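Putative Nitroreductase (Anabaena variabilis ATCC 29413, PDB 3EO7) binds flavin mononucleotide and probably acts as an oxidoreductase of the nitroreductase family. Local coordinates at residues Ala109-Val114 against Leu162-Thr167; Pro207-Gly212 against Ala231-Pro236; Cys308-Thr313 against Ala403-Gln408; Asp301-Pro306 against Cys396-Pro401. All coordinates share one frame; numbering follows the deposited sequence.

Contact 1 (Ala109-Val114 against Leu162-Thr167); sequences AEVYVV and LAIIVT
Strands 109-114 and 162-167 are antiparallel neighbours in the interior of an all-antiparallel sheet, within the first nitroreductase-family region of the chain. Six backbone hydrogen bonds tie them at the pairs E110-T167, Y112-I165 and V114-A163; the straightest runs from V114 N to A163 O (2.7 Å, 172° at the hydrogen). The side chains of Y112, V114, I165 and T167 share one face, packed partly by helix 215-222. With CG anti to its own carbonyl carbon (chi1 -64°), the Y112 ring crosses T167 at about a right angle. T167 OG1 lies in plane at the ring edge, 3.4 Å from Y112 CE1, and T167 CG2 stands 3.7 Å from the same carbon. The threonine holds OG1 in the crowded position between its backbone N and carbonyl carbon (chi1 68°), and there E229 OE2 binds both this hydroxyl and Y112 OH. An alanine at Y112 would remove the ring and its hydroxyl, and would probably loosen the packing against T167 and cost E229 and K41 a shared partner. On the other face, where helix 66-82 packs, V111 CG1 meets I164 CG2 obliquely at 4.1 Å. L162, its CG likewise in the crowded position, lies alongside V113, with L162 CD1 4.1 Å from V113 CG1. Back on the tyrosine face, the V114 and I165 side chains cross obliquely, V114 CG2 (anti to the carbonyl carbon) 3.7 Å from I165 CD1.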
loop_
_atom_site.group_PDB
_atom_site.type_symbol
_atom_site.label_atom_id
_atom_site.label_comp_id
_atom_site.label_asym_id
_atom_site.label_seq_id
_atom_site.Cartn_x
_atom_site.Cartn_y
_atom_site.Cartn_z
ATOM N N ALA A 109 6.890 -5.464 -5.767
ATOM C CA ALA A 109 6.337 -4.515 -6.739
ATOM C C ALA A 109 7.328 -4.070 -7.804
ATOM O O ALA A 109 8.529 -3.905 -7.527
ATOM C CB ALA A 109 5.733 -3.274 -6.018
ATOM N N GLU A 110 6.815 -3.934 -9.032
ATOM C CA GLU A 110 7.560 -3.381 -10.157
ATOM C C GLU A 110 6.721 -2.235 -10.700
ATOM O O GLU A 110 5.489 -2.345 -10.786
ATOM C CB GLU A 110 7.794 -4.404 -11.307
ATOM C CG GLU A 110 8.977 -5.257 -11.069
ATOM C CD GLU A 110 10.275 -4.496 -11.168
ATOM O OE1 GLU A 110 10.498 -3.700 -12.135
ATOM O OE2 GLU A 110 11.129 -4.744 -10.301
ATOM N N VAL A 111 7.410 -1.155 -11.055
ATOM C CA VAL A 111 6.786 0.035 -11.587
ATOM C C VAL A 111 7.064 0.160 -13.067
ATOM O O VAL A 111 8.226 0.158 -13.501
ATOM C CB VAL A 111 7.273 1.293 -10.836
ATOM C CG1 VAL A 111 6.772 2.598 -11.534
ATOM C CG2 VAL A 111 6.830 1.235 -9.335
ATOM N N TYR A 112 5.981 0.313 -13.827
ATOM C CA TYR A 112 6.062 0.571 -15.246
ATOM C C TYR A 112 5.434 1.917 -15.566
ATOM O O TYR A 112 4.537 2.353 -14.873
ATOM C CB TYR A 112 5.299 -0.490 -16.025
ATOM C CG TYR A 112 5.885 -1.860 -15.880
ATOM C CD1 TYR A 112 5.556 -2.660 -14.802
ATOM C CD2 TYR A 112 6.778 -2.339 -16.818
ATOM C CE1 TYR A 112 6.128 -3.917 -14.632
ATOM C CE2 TYR A 112 7.365 -3.594 -16.676
ATOM C CZ TYR A 112 7.023 -4.386 -15.601
ATOM O OH TYR A 112 7.600 -5.623 -15.484
ATOM N N VAL A 113 5.919 2.549 -16.629
ATOM C CA VAL A 113 5.280 3.738 -17.164
ATOM C C VAL A 113 4.831 3.409 -18.584
ATOM O O VAL A 113 5.615 2.871 -19.409
ATOM C CB VAL A 113 6.210 4.966 -17.196
ATOM C CG1 VAL A 113 5.551 6.133 -17.925
ATOM C CG2 VAL A 113 6.622 5.396 -15.774
ATOM N N VAL A 114 3.581 3.734 -18.866
ATOM C CA VAL A 114 2.982 3.551 -20.203
ATOM C C VAL A 114 2.790 4.934 -20.797
ATOM O O VAL A 114 2.203 5.799 -20.160
ATOM C CB VAL A 114 1.666 2.775 -20.167
ATOM C CG1 VAL A 114 1.070 2.653 -21.588
ATOM C CG2 VAL A 114 1.882 1.403 -19.568
ATOM N N LEU A 162 0.094 9.570 -19.847
ATOM C CA LEU A 162 0.923 8.519 -19.306
ATOM C C LEU A 162 0.239 7.891 -18.094
ATOM O O LEU A 162 -0.622 8.478 -17.483
ATOM C CB LEU A 162 2.332 8.997 -18.953
ATOM C CG LEU A 162 2.592 9.862 -17.726
ATOM C CD1 LEU A 162 4.109 9.974 -17.557
ATOM C CD2 LEU A 162 1.944 11.216 -17.875
ATOM N N ALA A 163 0.659 6.685 -17.787
ATOM C CA ALA A 163 0.131 5.916 -16.680
ATOM C C ALA A 163 1.241 5.100 -16.065
ATOM O O ALA A 163 2.177 4.651 -16.748
ATOM C CB ALA A 163 -0.990 4.949 -17.156
ATOM N N ILE A 164 1.130 4.919 -14.767
ATOM C CA ILE A 164 1.961 3.947 -14.088
ATOM C C ILE A 164 1.135 2.665 -14.018
ATOM O O ILE A 164 -0.076 2.701 -13.819
ATOM C CB ILE A 164 2.316 4.420 -12.646
ATOM C CG1 ILE A 164 3.473 5.417 -12.728
ATOM C CG2 ILE A 164 2.768 3.239 -11.755
ATOM C CD1 ILE A 164 3.821 6.132 -11.359
ATOM N N ILE A 165 1.795 1.526 -14.167
ATOM C CA ILE A 165 1.169 0.259 -13.855
ATOM C C ILE A 165 2.090 -0.384 -12.834
ATOM O O ILE A 165 3.322 -0.434 -13.034
ATOM C CB ILE A 165 0.939 -0.656 -15.075
ATOM C CG1 ILE A 165 0.061 0.072 -16.119
ATOM C CG2 ILE A 165 0.334 -1.998 -14.596
ATOM C CD1 ILE A 165 -0.198 -0.766 -17.403
ATOM N N VAL A 166 1.497 -0.884 -11.750
ATOM C CA VAL A 166 2.247 -1.575 -10.706
ATOM C C VAL A 166 1.904 -3.041 -10.807
ATOM O O VAL A 166 0.724 -3.421 -10.776
ATOM C CB VAL A 166 1.948 -1.100 -9.280
ATOM C CG1 VAL A 166 2.858 -1.847 -8.256
ATOM C CG2 VAL A 166 2.176 0.385 -9.170
ATOM N N THR A 167 2.944 -3.853 -10.955
ATOM C CA THR A 167 2.779 -5.285 -10.963
ATOM C C THR A 167 3.475 -5.877 -9.732
ATOM O O THR A 167 4.229 -5.171 -9.020
ATOM C CB THR A 167 3.468 -5.916 -12.176
ATOM O OG1 THR A 167 4.893 -5.774 -12.048
ATOM C CG2 THR A 167 2.956 -5.348 -13.508
#

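Contact 2 (Pro207-Gly212 against Ala231-Pro236); sequences PHLIGG and AIAVLP
I210 and P236 cross at about a right angle. CG1 of I210 is anti to the carbonyl carbon (chi1 -54°) and the chain is extended beyond it, so CD1 reaches the proline ring 3.6 Å from P236 CD. Nearer the backbone, I210 CB sits 3.2 Å from V234 O and also packs on V234 CB. L209 behaves differently: its CB leaves away from segment 231-236, but the bend at chi2 (60°) brings CD1 back, to 3.8 Å from L235 CD2. The two leucines lie side by side and point the same way, with P207 CB touching L235 CD2 as well at 4.0 Å; L193 of helix 181-202 packs on both leucines. These contacts line the border of the seven-stranded antiparallel sheet, where the chain runs on from the short strand 205-207 beside strand 229-239. The pairing is short and irregular. H208 N donates to P236 O at 2.9 Å, and I210 with V234 makes a single hydrogen-bonded antiparallel bridge. Its bond from I210 N to V234 O is short at 2.7 Å but bent, 137° at the hydrogen, whereas V234 N meets a lone pair of I210 O more directly. An alanine at I210 would remove the arm lying on P236, and would probably weaken packing at this sheet border. Further along, I232 and A233 form a classic beta bulge opposite V166, and a water donates to I232 O and, weakly, to G211 O, which also accepts from R451.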
loop_
_atom_site.group_PDB
_atom_site.type_symbol
_atom_site.label_atom_id
_atom_site.label_comp_id
_atom_site.label_asym_id
_atom_site.label_seq_id
_atom_site.Cartn_x
_atom_site.Cartn_y
_atom_site.Cartn_z
ATOM N N PRO A 207 -2.723 10.853 -9.469
ATOM C CA PRO A 207 -2.952 9.529 -10.038
ATOM C C PRO A 207 -4.439 9.192 -9.893
ATOM O O PRO A 207 -5.077 9.644 -8.945
ATOM C CB PRO A 207 -2.118 8.603 -9.128
ATOM C CG PRO A 207 -1.998 9.331 -7.829
ATOM C CD PRO A 207 -2.221 10.800 -8.086
ATOM N N HIS A 208 -4.965 8.469 -10.866
ATOM C CA HIS A 208 -6.315 7.954 -10.856
ATOM C C HIS A 208 -6.192 6.454 -10.751
ATOM O O HIS A 208 -5.655 5.793 -11.650
ATOM C CB HIS A 208 -7.040 8.380 -12.098
ATOM C CG HIS A 208 -7.388 9.831 -12.084
ATOM N ND1 HIS A 208 -8.664 10.284 -11.814
ATOM C CD2 HIS A 208 -6.614 10.935 -12.251
ATOM C CE1 HIS A 208 -8.660 11.608 -11.826
ATOM N NE2 HIS A 208 -7.430 12.031 -12.095
ATOM N N LEU A 209 -6.638 5.934 -9.615
ATOM C CA LEU A 209 -6.471 4.534 -9.307
ATOM C C LEU A 209 -7.491 3.682 -10.050
ATOM O O LEU A 209 -8.701 3.965 -9.998
ATOM C CB LEU A 209 -6.649 4.335 -7.822
ATOM C CG LEU A 209 -6.397 2.949 -7.270
ATOM C CD1 LEU A 209 -4.938 2.500 -7.553
ATOM C CD2 LEU A 209 -6.709 2.965 -5.694
ATOM N N ILE A 210 -6.981 2.676 -10.759
ATOM C CA ILE A 210 -7.800 1.730 -11.508
ATOM C C ILE A 210 -7.460 0.292 -11.058
ATOM O O ILE A 210 -6.454 -0.297 -11.459
ATOM C CB ILE A 210 -7.643 1.846 -13.064
ATOM C CG1 ILE A 210 -7.904 3.278 -13.548
ATOM C CG2 ILE A 210 -8.553 0.835 -13.800
ATOM C CD1 ILE A 210 -7.742 3.484 -15.067
ATOM N N GLY A 211 -8.313 -0.258 -10.207
ATOM C CA GLY A 211 -8.179 -1.630 -9.772
ATOM C C GLY A 211 -8.968 -2.617 -10.602
ATOM O O GLY A 211 -8.704 -3.819 -10.509
ATOM N N GLY A 212 -9.968 -2.116 -11.312
ATOM C CA GLY A 212 -10.848 -2.867 -12.189
ATOM C C GLY A 212 -10.371 -2.880 -13.628
ATOM O O GLY A 212 -10.532 -1.916 -14.378
ATOM N N ALA A 231 -0.094 -7.522 -13.062
ATOM C CA ALA A 231 -0.560 -6.182 -12.759
ATOM C C ALA A 231 -1.618 -6.201 -11.647
ATOM O O ALA A 231 -2.538 -7.022 -11.675
ATOM C CB ALA A 231 -1.168 -5.566 -14.025
ATOM N N ILE A 232 -1.469 -5.317 -10.657
ATOM C CA ILE A 232 -2.498 -5.195 -9.626
ATOM C C ILE A 232 -3.069 -3.775 -9.466
ATOM O O ILE A 232 -4.061 -3.588 -8.771
ATOM C CB ILE A 232 -2.116 -5.865 -8.280
ATOM C CG1 ILE A 232 -0.788 -5.332 -7.768
ATOM C CG2 ILE A 232 -2.109 -7.409 -8.459
ATOM C CD1 ILE A 232 -0.359 -5.895 -6.387
ATOM N N ALA A 233 -2.451 -2.790 -10.110
ATOM C CA ALA A 233 -2.977 -1.441 -10.125
ATOM C C ALA A 233 -2.515 -0.713 -11.394
ATOM O O ALA A 233 -1.348 -0.788 -11.766
ATOM C CB ALA A 233 -2.558 -0.627 -8.864
ATOM N N VAL A 234 -3.462 -0.027 -12.030
ATOM C CA VAL A 234 -3.253 0.828 -13.200
ATOM C C VAL A 234 -3.563 2.258 -12.724
ATOM O O VAL A 234 -4.603 2.497 -12.125
ATOM C CB VAL A 234 -4.099 0.408 -14.415
ATOM C CG1 VAL A 234 -3.951 1.426 -15.571
ATOM C CG2 VAL A 234 -3.699 -1.037 -14.891
ATOM N N LEU A 235 -2.650 3.175 -12.991
ATOM C CA LEU A 235 -2.781 4.558 -12.524
ATOM C C LEU A 235 -2.429 5.605 -13.573
ATOM O O LEU A 235 -1.287 6.035 -13.668
ATOM C CB LEU A 235 -1.940 4.799 -11.240
ATOM C CG LEU A 235 -2.135 3.871 -10.041
ATOM C CD1 LEU A 235 -1.105 2.769 -10.008
ATOM C CD2 LEU A 235 -2.058 4.667 -8.732
ATOM N N PRO A 236 -3.415 6.024 -14.363
ATOM C CA PRO A 236 -3.155 7.190 -15.187
ATOM C C PRO A 236 -2.688 8.355 -14.327
ATOM O O PRO A 236 -3.190 8.556 -13.205
ATOM C CB PRO A 236 -4.530 7.524 -15.806
ATOM C CG PRO A 236 -5.290 6.293 -15.719
ATOM C CD PRO A 236 -4.774 5.498 -14.567
HETATM O O HOH W 1 -6.101 -5.472 -9.066
#

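Contact 3 (Cys308-Thr313 against Ala403-Gln408); sequences CLKIST and AQELRQ. With PGR (R-1,2-propanediol), chain S.
The short strand 310-312 pairs antiparallel with strand 405-408 at the border of the mixed sheet, and a salt-bridge network of K310, E405 and R407 lies across the pair. Its centre is E405 OE1. R407 grips this one atom side-on: NE approaches nearly along the C-O axis of E405 OE1, while NH2, 2.9 Å from the same oxygen, comes from above the carboxylate plane, and the oxygen itself stays in the guanidinium plane. K310 reaches it from the facing strand, NZ lying 3.5 Å from E405 OE1. That ammonium, in one of two modelled conformers, stands over a face of the guanidinium, 3.8 Å from R407 NE, so the shared carboxylate probably offsets the repulsion between like charges. A water accepts from K310 NZ and donates to E405 OE1. Behind the charged face run the backbone bonds: I311 and L406 exchange two, Q408 N donates to L309 O, and T313 N to Q404 O from above its carbonyl plane. On the opposite face F347 of helix 347-358 packs on both I311 and L406, and T313 CG2 meets L406 CG at 3.5 Å, the side chains crossing at about a right angle. Q404, with positive phi (56°), and E405 form a G1 beta bulge opposite A400, just where strand 405-411 begins. At the far end a propanediol, probably from the crystallisation liquor, bridges the two segments: L309 N donates to its O1 at 2.9 Å, O1 donates to Q408 O, and its O2 bonds Q408 OE1 at 2.7 Å.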
loop_
_atom_site.group_PDB
_atom_site.type_symbol
_atom_site.label_atom_id
_atom_site.label_comp_id
_atom_site.label_asym_id
_atom_site.label_seq_id
_atom_site.Cartn_x
_atom_site.Cartn_y
_atom_site.Cartn_z
ATOM N N CYS A 308 -20.215 3.433 24.978
ATOM C CA CYS A 308 -18.791 3.404 25.285
ATOM C C CYS A 308 -18.237 4.825 25.363
ATOM O O CYS A 308 -18.729 5.735 24.711
ATOM C CB CYS A 308 -18.008 2.646 24.210
ATOM S SG CYS A 308 -18.281 0.874 24.229
ATOM N N LEU A 309 -17.197 4.986 26.170
ATOM C CA LEU A 309 -16.510 6.257 26.302
ATOM C C LEU A 309 -15.971 6.737 24.967
ATOM O O LEU A 309 -15.291 6.000 24.258
ATOM C CB LEU A 309 -15.353 6.150 27.283
ATOM C CG LEU A 309 -14.480 7.406 27.465
ATOM C CD1 LEU A 309 -15.287 8.575 28.018
ATOM C CD2 LEU A 309 -13.273 7.025 28.352
ATOM N N LYS A 310 -16.306 7.968 24.598
ATOM C CA LYS A 310 -15.795 8.542 23.353
ATOM C C LYS A 310 -14.968 9.793 23.625
ATOM O O LYS A 310 -15.298 10.608 24.508
ATOM C CB LYS A 310 -16.899 8.752 22.319
ATOM C CG LYS A 310 -18.008 9.695 22.687
ATOM C CD LYS A 310 -19.134 9.702 21.614
ATOM C CE LYS A 310 -19.425 8.281 21.173
ATOM N NZ LYS A 310 -20.519 8.067 20.252
ATOM N N ILE A 311 -13.899 9.923 22.838
ATOM C CA ILE A 311 -12.879 10.941 22.971
ATOM C C ILE A 311 -12.654 11.526 21.573
ATOM O O ILE A 311 -12.417 10.773 20.617
ATOM C CB ILE A 311 -11.510 10.367 23.477
ATOM C CG1 ILE A 311 -11.619 9.595 24.809
ATOM C CG2 ILE A 311 -10.488 11.483 23.652
ATOM C CD1 ILE A 311 -11.717 8.087 24.666
ATOM N N SER A 312 -12.732 12.844 21.439
ATOM C CA SER A 312 -12.508 13.452 20.129
ATOM C C SER A 312 -11.038 13.337 19.726
ATOM O O SER A 312 -10.149 13.458 20.548
ATOM C CB SER A 312 -12.880 14.926 20.123
ATOM O OG SER A 312 -12.689 15.486 18.840
ATOM N N THR A 313 -10.818 13.125 18.434
ATOM C CA THR A 313 -9.491 13.091 17.859
ATOM C C THR A 313 -9.246 14.300 16.943
ATOM O O THR A 313 -8.220 14.363 16.263
ATOM C CB THR A 313 -9.297 11.813 17.044
ATOM O OG1 THR A 313 -10.286 11.749 15.998
ATOM C CG2 THR A 313 -9.350 10.586 17.970
ATOM N N ALA A 403 -16.676 10.539 12.415
ATOM C CA ALA A 403 -16.967 11.291 13.610
ATOM C C ALA A 403 -15.743 11.926 14.276
ATOM O O ALA A 403 -15.891 12.800 15.150
ATOM C CB ALA A 403 -17.647 10.338 14.653
ATOM N N GLN A 404 -14.565 11.435 13.913
ATOM C CA GLN A 404 -13.305 11.791 14.552
ATOM C C GLN A 404 -13.365 11.523 16.052
ATOM O O GLN A 404 -13.234 12.425 16.893
ATOM C CB GLN A 404 -12.845 13.209 14.221
ATOM C CG GLN A 404 -12.674 13.443 12.723
ATOM C CD GLN A 404 -11.765 14.634 12.443
ATOM O OE1 GLN A 404 -10.564 14.570 12.704
ATOM N NE2 GLN A 404 -12.330 15.713 11.891
ATOM N N GLU A 405 -13.573 10.251 16.369
ATOM C CA GLU A 405 -13.613 9.824 17.745
ATOM C C GLU A 405 -12.916 8.494 17.947
ATOM O O GLU A 405 -12.900 7.664 17.036
ATOM C CB GLU A 405 -15.051 9.612 18.184
ATOM C CG GLU A 405 -15.844 10.847 18.310
ATOM C CD GLU A 405 -17.287 10.581 18.684
ATOM O OE1 GLU A 405 -17.778 9.427 18.619
ATOM O OE2 GLU A 405 -17.949 11.573 18.984
ATOM N N LEU A 406 -12.357 8.322 19.145
ATOM C CA LEU A 406 -11.919 7.038 19.651
ATOM C C LEU A 406 -13.050 6.604 20.593
ATOM O O LEU A 406 -13.575 7.411 21.358
ATOM C CB LEU A 406 -10.625 7.114 20.441
ATOM C CG LEU A 406 -9.373 7.461 19.637
ATOM C CD1 LEU A 406 -8.175 7.812 20.542
ATOM C CD2 LEU A 406 -9.055 6.312 18.681
ATOM N N ARG A 407 -13.466 5.351 20.479
ATOM C CA ARG A 407 -14.522 4.799 21.353
ATOM C C ARG A 407 -13.875 3.631 22.101
ATOM O O ARG A 407 -13.397 2.698 21.461
ATOM C CB ARG A 407 -15.718 4.390 20.510
ATOM C CG ARG A 407 -16.236 5.586 19.705
ATOM C CD ARG A 407 -17.377 5.301 18.796
ATOM N NE ARG A 407 -17.782 6.526 18.102
ATOM C CZ ARG A 407 -18.504 6.579 16.985
ATOM N NH1 ARG A 407 -18.873 5.476 16.361
ATOM N NH2 ARG A 407 -18.828 7.760 16.467
ATOM N N GLN A 408 -13.774 3.740 23.429
ATOM C CA GLN A 408 -13.075 2.719 24.252
ATOM C C GLN A 408 -13.914 1.459 24.358
ATOM O O GLN A 408 -15.048 1.497 24.827
ATOM C CB GLN A 408 -12.780 3.242 25.649
ATOM C CG GLN A 408 -11.840 2.377 26.468
ATOM C CD GLN A 408 -11.662 2.916 27.848
ATOM O OE1 GLN A 408 -12.516 2.710 28.721
ATOM N NE2 GLN A 408 -10.540 3.601 28.081
HETATM C C1 PGR S . -16.673 1.538 27.941
HETATM C C2 PGR S . -15.673 0.706 28.759
HETATM C C3 PGR S . -14.912 -0.261 27.842
HETATM O O1 PGR S . -16.041 2.496 27.093
HETATM O O2 PGR S . -14.778 1.479 29.575
HETATM O O HOH W 2 -20.778 10.041 18.441
HETATM O O HOH W 3 -14.863 14.618 17.448
HETATM O O HOH W 4 -9.438 12.260 13.496
#

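Contact 4 (Asp301-Pro306 against Cys396-Pro401); sequences DKYNFP and CYYYAP
Strand 395-400 of the mixed sheet is crossed here by the loop 301-306, and Y398 carries most of the contact. Its CG is anti to the backbone N, which sends the ring out to the loop. Y303 lies over one face of that ring, its CB 4.0 Å from the Y398 centroid in a CH-pi contact. From there the Y303 ring turns its edge to the same tyrosine, a T-shaped pair with centroids 5.6 Å apart and planes at 89°, in which Y303 CD2 approaches Y398 CE1 to 3.8 Å. F305 is the third member of this aromatic cluster. Its edge faces the Y398 ring in an offset edge-to-face pair, centroids 5.5 Å apart and planes at 65°, and F305 CE2 also touches Y398 CB at 3.7 Å. The hydroxyl end is held as well: Y303 N points almost straight at Y398 OH, 174° at the hydrogen, although the bond is long at 3.3 Å, and E381 bonds the same hydroxyl. Beyond the cluster, E499 makes a salt bridge with K302 NZ and a hydrogen bond with Y303 OH. D301 closes the other end. Its carboxylate lies against the end of the strand, with OD2 3.2 Å from A400 CB and OD1 3.2 Å from P401 CD. Each oxygen also accepts a backbone N-H from the turn that follows, OD1 from K402 and OD2 from A403.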
loop_
_atom_site.group_PDB
_atom_site.type_symbol
_atom_site.label_atom_id
_atom_site.label_comp_id
_atom_site.label_asym_id
_atom_site.label_seq_id
_atom_site.Cartn_x
_atom_site.Cartn_y
_atom_site.Cartn_z
ATOM N N ASP A 301 -19.901 6.067 10.651
ATOM C CA ASP A 301 -18.914 5.035 10.936
ATOM C C ASP A 301 -19.674 3.747 11.255
ATOM O O ASP A 301 -20.741 3.778 11.865
ATOM C CB ASP A 301 -18.014 5.482 12.076
ATOM C CG ASP A 301 -17.215 6.748 11.719
ATOM O OD1 ASP A 301 -16.392 6.691 10.804
ATOM O OD2 ASP A 301 -17.451 7.766 12.366
ATOM N N LYS A 302 -19.116 2.610 10.851
ATOM C CA LYS A 302 -19.794 1.325 10.987
ATOM C C LYS A 302 -20.229 0.958 12.392
ATOM O O LYS A 302 -21.344 0.509 12.576
ATOM C CB LYS A 302 -18.918 0.210 10.442
ATOM C CG LYS A 302 -19.542 -1.176 10.503
ATOM C CD LYS A 302 -18.603 -2.173 9.793
ATOM C CE LYS A 302 -19.054 -3.556 9.889
ATOM N NZ LYS A 302 -18.127 -4.420 9.107
ATOM N N TYR A 303 -19.346 1.122 13.378
ATOM C CA TYR A 303 -19.670 0.704 14.756
ATOM C C TYR A 303 -19.976 1.889 15.656
ATOM O O TYR A 303 -19.093 2.643 16.001
ATOM C CB TYR A 303 -18.509 -0.095 15.336
ATOM C CG TYR A 303 -18.300 -1.420 14.643
ATOM C CD1 TYR A 303 -19.200 -2.475 14.844
ATOM C CD2 TYR A 303 -17.233 -1.628 13.786
ATOM C CE1 TYR A 303 -19.025 -3.701 14.230
ATOM C CE2 TYR A 303 -17.052 -2.856 13.159
ATOM C CZ TYR A 303 -17.960 -3.891 13.385
ATOM O OH TYR A 303 -17.816 -5.105 12.760
ATOM N N ASN A 304 -21.223 2.032 16.070
ATOM C CA ASN A 304 -21.575 3.159 16.875
ATOM C C ASN A 304 -20.977 3.093 18.285
ATOM O O ASN A 304 -20.620 4.140 18.848
ATOM C CB ASN A 304 -23.100 3.286 16.987
ATOM C CG ASN A 304 -23.758 3.676 15.664
ATOM O OD1 ASN A 304 -23.198 4.444 14.874
ATOM N ND2 ASN A 304 -24.973 3.177 15.443
ATOM N N PHE A 305 -20.927 1.888 18.869
ATOM C CA PHE A 305 -20.514 1.737 20.296
ATOM C C PHE A 305 -21.101 2.899 21.130
ATOM O O PHE A 305 -20.366 3.639 21.814
ATOM C CB PHE A 305 -18.973 1.659 20.434
ATOM C CG PHE A 305 -18.366 0.461 19.802
ATOM C CD1 PHE A 305 -18.636 -0.814 20.287
ATOM C CD2 PHE A 305 -17.487 0.582 18.751
ATOM C CE1 PHE A 305 -18.060 -1.938 19.690
ATOM C CE2 PHE A 305 -16.920 -0.529 18.157
ATOM C CZ PHE A 305 -17.214 -1.783 18.617
ATOM N N PRO A 306 -22.439 3.051 21.119
ATOM C CA PRO A 306 -23.043 4.268 21.707
ATOM C C PRO A 306 -22.914 4.437 23.223
ATOM O O PRO A 306 -23.002 5.552 23.726
ATOM C CB PRO A 306 -24.518 4.129 21.343
ATOM C CG PRO A 306 -24.732 2.680 21.172
ATOM C CD PRO A 306 -23.474 2.129 20.599
ATOM N N CYS A 396 -8.176 -0.662 24.334
ATOM C CA CYS A 396 -8.464 -0.796 22.928
ATOM C C CYS A 396 -9.583 0.153 22.586
ATOM O O CYS A 396 -10.581 0.251 23.309
ATOM C CB CYS A 396 -8.860 -2.208 22.562
ATOM S SG CYS A 396 -9.060 -2.361 20.740
ATOM N N TYR A 397 -9.409 0.840 21.457
ATOM C CA TYR A 397 -10.351 1.843 20.981
ATOM C C TYR A 397 -10.717 1.592 19.541
ATOM O O TYR A 397 -9.872 1.275 18.716
ATOM C CB TYR A 397 -9.722 3.246 21.062
ATOM C CG TYR A 397 -9.368 3.681 22.457
ATOM C CD1 TYR A 397 -8.196 3.239 23.057
ATOM C CD2 TYR A 397 -10.208 4.521 23.182
ATOM C CE1 TYR A 397 -7.870 3.617 24.322
ATOM C CE2 TYR A 397 -9.880 4.929 24.481
ATOM C CZ TYR A 397 -8.708 4.458 25.046
ATOM O OH TYR A 397 -8.372 4.843 26.320
ATOM N N TYR A 398 -11.991 1.715 19.234
ATOM C CA TYR A 398 -12.415 1.789 17.841
ATOM C C TYR A 398 -12.150 3.218 17.382
ATOM O O TYR A 398 -12.427 4.175 18.109
ATOM C CB TYR A 398 -13.909 1.533 17.741
ATOM C CG TYR A 398 -14.498 1.757 16.377
ATOM C CD1 TYR A 398 -14.120 0.980 15.291
ATOM C CD2 TYR A 398 -15.505 2.703 16.202
ATOM C CE1 TYR A 398 -14.702 1.158 14.028
ATOM C CE2 TYR A 398 -16.123 2.866 14.959
ATOM C CZ TYR A 398 -15.719 2.087 13.888
ATOM O OH TYR A 398 -16.347 2.244 12.682
ATOM N N TYR A 399 -11.575 3.393 16.194
ATOM C CA TYR A 399 -11.399 4.719 15.662
ATOM C C TYR A 399 -12.484 4.940 14.589
ATOM O O TYR A 399 -12.607 4.151 13.641
ATOM C CB TYR A 399 -10.007 4.924 15.073
ATOM C CG TYR A 399 -9.860 6.261 14.341
ATOM C CD1 TYR A 399 -10.075 7.476 15.005
ATOM C CD2 TYR A 399 -9.484 6.308 12.993
ATOM C CE1 TYR A 399 -9.943 8.708 14.334
ATOM C CE2 TYR A 399 -9.355 7.509 12.334
ATOM C CZ TYR A 399 -9.595 8.715 12.995
ATOM O OH TYR A 399 -9.453 9.918 12.331
ATOM N N ALA A 400 -13.296 5.973 14.816
ATOM C CA ALA A 400 -14.411 6.389 13.961
ATOM C C ALA A 400 -13.930 7.619 13.164
ATOM O O ALA A 400 -13.966 8.738 13.650
ATOM C CB ALA A 400 -15.643 6.764 14.843
ATOM N N PRO A 401 -13.428 7.405 11.948
ATOM C CA PRO A 401 -12.854 8.564 11.239
ATOM C C PRO A 401 -13.842 9.623 10.777
ATOM O O PRO A 401 -13.465 10.782 10.655
ATOM C CB PRO A 401 -12.134 7.928 10.061
ATOM C CG PRO A 401 -12.801 6.617 9.859
ATOM C CD PRO A 401 -13.219 6.145 11.226
#

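In the fold
Contacts 1 and 2 are buried and belong to one antiparallel sheet: strands 162-169 and 229-239 are neighbours, and I164 O lies 2.7 Å from L235 N. Contact 1 is regular interior pairing, contact 2 a short, irregular one at the sheet's border. Contacts 3 and 4 lie on the other side of the chain's centre from contact 1, at the mixed sheet, contact 4 being a loop laid on one of its strands. They share the hairpin of strands 395-400 and 405-411, and their segments alternate along the chain. Both are only partly buried; contact 3 carries a hydrated salt-bridge network and contact 4 an aromatic cluster, whereas contacts 1 and 2 rest mainly on backbone pairing and aliphatic packing.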